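Local atomic coordinates of DUF5348 domain-containing protein (Ruminococcus gnavus, PDB entry 3NRL), a protein that is of unknown function, a small all-beta protein of the DUF5348 family that assembles as a pair of identical subunits. Residues 7-12 / 64-69. Sequence-based numbering, arbitrary orientation.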
ATOM      1  N   GLY A   7      -3.263   6.261   6.741  1.00 21.26           N
ATOM      2  CA  GLY A   7      -3.551   5.595   5.485  1.00 22.37           C
ATOM      3  C   GLY A   7      -2.362   4.788   4.999  1.00 22.19           C
ATOM      4  O   GLY A   7      -1.370   4.629   5.708  1.00 17.42           O
ATOM      5  N   THR A   8      -2.461   4.283   3.779  1.00 19.26           N
ATOM      6  CA  THR A   8      -1.390   3.490   3.199  1.00 13.91           C
ATOM      7  C   THR A   8      -0.930   4.142   1.908  1.00 16.53           C
ATOM      8  O   THR A   8      -1.747   4.570   1.091  1.00 17.31           O
ATOM      9  CB  THR A   8      -1.865   2.068   2.893  1.00 20.79           C
ATOM     10  OG1 THR A   8      -3.017   2.128   2.046  1.00 42.83           O
ATOM     11  CG2 THR A   8      -2.231   1.352   4.169  1.00 16.22           C
ATOM     12  N   LEU A   9       0.384   4.212   1.741  1.00 18.30           N
ATOM     13  CA  LEU A   9       1.007   4.822   0.572  1.00 13.98           C
ATOM     14  C   LEU A   9       1.134   3.817  -0.569  1.00 17.26           C
ATOM     15  O   LEU A   9       1.531   2.665  -0.357  1.00 17.99           O
ATOM     16  CB  LEU A   9       2.391   5.357   0.971  1.00 12.31           C
ATOM     17  CG  LEU A   9       3.183   6.226  -0.005  1.00 20.17           C
ATOM     18  CD1 LEU A   9       2.463   7.556  -0.242  1.00 17.74           C
ATOM     19  CD2 LEU A   9       4.571   6.469   0.563  1.00 15.01           C
ATOM     20  N   PHE A  10       0.790   4.246  -1.783  1.00 17.95           N
ATOM     21  CA  PHE A  10       0.871   3.364  -2.942  1.00 19.39           C
ATOM     22  C   PHE A  10       1.052   4.156  -4.233  1.00 15.84           C
ATOM     23  O   PHE A  10       0.725   5.344  -4.299  1.00 21.90           O
ATOM     24  CB  PHE A  10      -0.387   2.484  -3.025  1.00 21.21           C
ATOM     25  CG  PHE A  10      -1.597   3.197  -3.560  1.00 22.79           C
ATOM     26  CD1 PHE A  10      -1.856   3.223  -4.930  1.00 23.98           C
ATOM     27  CD2 PHE A  10      -2.466   3.863  -2.701  1.00 23.79           C
ATOM     28  CE1 PHE A  10      -2.965   3.903  -5.439  1.00 28.95           C
ATOM     29  CE2 PHE A  10      -3.577   4.548  -3.198  1.00 30.76           C
ATOM     30  CZ  PHE A  10      -3.827   4.568  -4.568  1.00 21.55           C
ATOM     31  N   TYR A  11       1.582   3.500  -5.256  1.00 26.51           N
ATOM     32  CA  TYR A  11       1.807   4.163  -6.535  1.00 26.31           C
ATOM     33  C   TYR A  11       0.627   3.954  -7.476  1.00 27.15           C
ATOM     34  O   TYR A  11       0.178   2.826  -7.687  1.00 27.86           O
ATOM     35  CB  TYR A  11       3.086   3.638  -7.197  1.00 35.02           C
ATOM     36  CG  TYR A  11       3.430   4.354  -8.487  1.00 31.45           C
ATOM     37  CD1 TYR A  11       3.758   5.711  -8.488  1.00 31.49           C
ATOM     38  CD2 TYR A  11       3.405   3.680  -9.710  1.00 39.96           C
ATOM     39  CE1 TYR A  11       4.050   6.383  -9.679  1.00 31.77           C
ATOM     40  CE2 TYR A  11       3.697   4.339 -10.904  1.00 37.81           C
ATOM     41  CZ  TYR A  11       4.017   5.690 -10.881  1.00 43.78           C
ATOM     42  OH  TYR A  11       4.299   6.347 -12.055  1.00 48.21           O
ATOM     43  N   ASP A  12       0.131   5.049  -8.040  1.00 31.64           N
ATOM     44  CA  ASP A  12      -0.994   4.987  -8.965  1.00 34.24           C
ATOM     45  C   ASP A  12      -0.488   5.029 -10.406  1.00 38.54           C
ATOM     46  O   ASP A  12       0.080   6.028 -10.836  1.00 39.93           O
ATOM     47  CB  ASP A  12      -1.939   6.159  -8.723  1.00 30.02           C
ATOM     48  CG  ASP A  12      -3.193   6.072  -9.568  1.00 40.28           C
ATOM     49  OD1 ASP A  12      -3.069   5.967 -10.805  1.00 38.86           O
ATOM     50  OD2 ASP A  12      -4.301   6.108  -8.997  1.00 45.93           O
ATOM     51  N   SER A  64      13.689   1.027   1.181  1.00 18.98           N
ATOM     52  CA  SER A  64      13.982   0.310  -0.059  1.00 21.76           C
ATOM     53  C   SER A  64      13.041   0.761  -1.169  1.00 24.94           C
ATOM     54  O   SER A  64      13.425   0.829  -2.339  1.00 27.72           O
ATOM     55  CB  SER A  64      13.828  -1.197   0.156  1.00 21.56           C
ATOM     56  OG  SER A  64      12.495  -1.523   0.511  1.00 18.85           O
ATOM     57  N   ARG A  65      11.804   1.061  -0.784  1.00 19.34           N
ATOM     58  CA  ARG A  65      10.777   1.512  -1.710  1.00 17.43           C
ATOM     59  C   ARG A  65       9.645   2.150  -0.914  1.00 12.68           C
ATOM     60  O   ARG A  65       9.498   1.889   0.280  1.00 15.41           O
ATOM     61  CB  ARG A  65      10.239   0.340  -2.535  1.00 21.75           C
ATOM     62  CG  ARG A  65       9.421  -0.673  -1.755  1.00 25.99           C
ATOM     63  CD  ARG A  65       8.605  -1.525  -2.718  1.00 39.16           C
ATOM     64  NE  ARG A  65       9.287  -2.750  -3.117  1.00 41.30           N
ATOM     65  CZ  ARG A  65       9.033  -3.417  -4.240  1.00 28.46           C
ATOM     66  NH1 ARG A  65       8.119  -2.973  -5.097  1.00 28.06           N
ATOM     67  NH2 ARG A  65       9.679  -4.543  -4.495  1.00 33.45           N
ATOM     68  N   LEU A  66       8.841   2.970  -1.579  1.00 17.37           N
ATOM     69  CA  LEU A  66       7.733   3.667  -0.925  1.00 20.39           C
ATOM     70  C   LEU A  66       6.439   2.855  -0.845  1.00 17.32           C
ATOM     71  O   LEU A  66       5.568   3.130  -0.021  1.00 13.06           O
ATOM     72  CB  LEU A  66       7.439   4.984  -1.663  1.00 19.39           C
ATOM     73  CG  LEU A  66       8.334   6.198  -1.404  1.00 17.97           C
ATOM     74  CD1 LEU A  66       9.782   5.848  -1.707  1.00 20.08           C
ATOM     75  CD2 LEU A  66       7.875   7.372  -2.265  1.00 23.33           C
ATOM     76  N   ASP A  67       6.319   1.850  -1.699  1.00 15.54           N
ATOM     77  CA  ASP A  67       5.110   1.037  -1.765  1.00 23.80           C
ATOM     78  C   ASP A  67       4.687   0.318  -0.492  1.00 20.06           C
ATOM     79  O   ASP A  67       5.453  -0.449   0.084  1.00 18.11           O
ATOM     80  CB  ASP A  67       5.266   0.016  -2.887  1.00 22.50           C
ATOM     81  CG  ASP A  67       5.949   0.605  -4.100  1.00 29.86           C
ATOM     82  OD1 ASP A  67       5.286   1.335  -4.867  1.00 24.22           O
ATOM     83  OD2 ASP A  67       7.161   0.347  -4.269  1.00 31.54           O
ATOM     84  N   GLY A  68       3.450   0.566  -0.073  1.00 18.93           N
ATOM     85  CA  GLY A  68       2.913  -0.100   1.096  1.00 18.42           C
ATOM     86  C   GLY A  68       3.212   0.485   2.458  1.00 20.64           C
ATOM     87  O   GLY A  68       2.793  -0.074   3.465  1.00 17.17           O
ATOM     88  N   LEU A  69       3.934   1.597   2.514  1.00 14.78           N
ATOM     89  CA  LEU A  69       4.248   2.199   3.805  1.00 16.92           C
ATOM     90  C   LEU A  69       2.975   2.705   4.475  1.00 13.37           C
ATOM     91  O   LEU A  69       2.034   3.123   3.799  1.00 14.39           O
ATOM     92  CB  LEU A  69       5.205   3.376   3.623  1.00 16.01           C
ATOM     93  CG  LEU A  69       6.639   3.092   3.177  1.00 10.35           C
ATOM     94  CD1 LEU A  69       7.350   4.406   2.885  1.00 11.93           C
ATOM     95  CD2 LEU A  69       7.378   2.321   4.274  1.00  9.79           C
TER
HETATM   96  O   HOH W   1       2.754   0.658  -4.687  1.00 46.90           O
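Segment 7-12, part of the first strand, offers both backbone polar groups of Leu9 to the turn at 66-69: Leu9 N donates to Leu69 O at 2.9 Å, almost straight (178°) and nearly along the C=O axis, while Gly68 N gives Leu9 O a more bent bond (144°) lying in the carbonyl plane. Leu69 O also takes a CA-H...O contact from Thr8 CA at 3.5 Å. The turn is a type II beta turn, with Gly68 at its third position, where the backbone has the positive phi (84°) usual for glycine in this turn. Through it the chain enters strand 70-72, placed between strands 6-12 and 36-41 in the antiparallel sheet; a backbone hydrogen bond joins Gly7 and Val71. Leu9, its CG anti to the backbone N, runs beside Leu66 in the same direction, and Leu9 CD2 rests 3.9 Å from Leu66 CB and 4.2 Å from Leu69 CD1. Leu58 of strand 56-59 packs against both turn leucines. Farther along, a water bridges strand and turn, accepting from Tyr11 N at 3.1 Å and donating to Asp67 OD1 at 2.6 Å. Tyr18 OH also hydrogen-bonds Asp67 OD1, a second grip on that oxygen. Thr8 OG1 hydrogen-bonds Gly68 O of the second subunit.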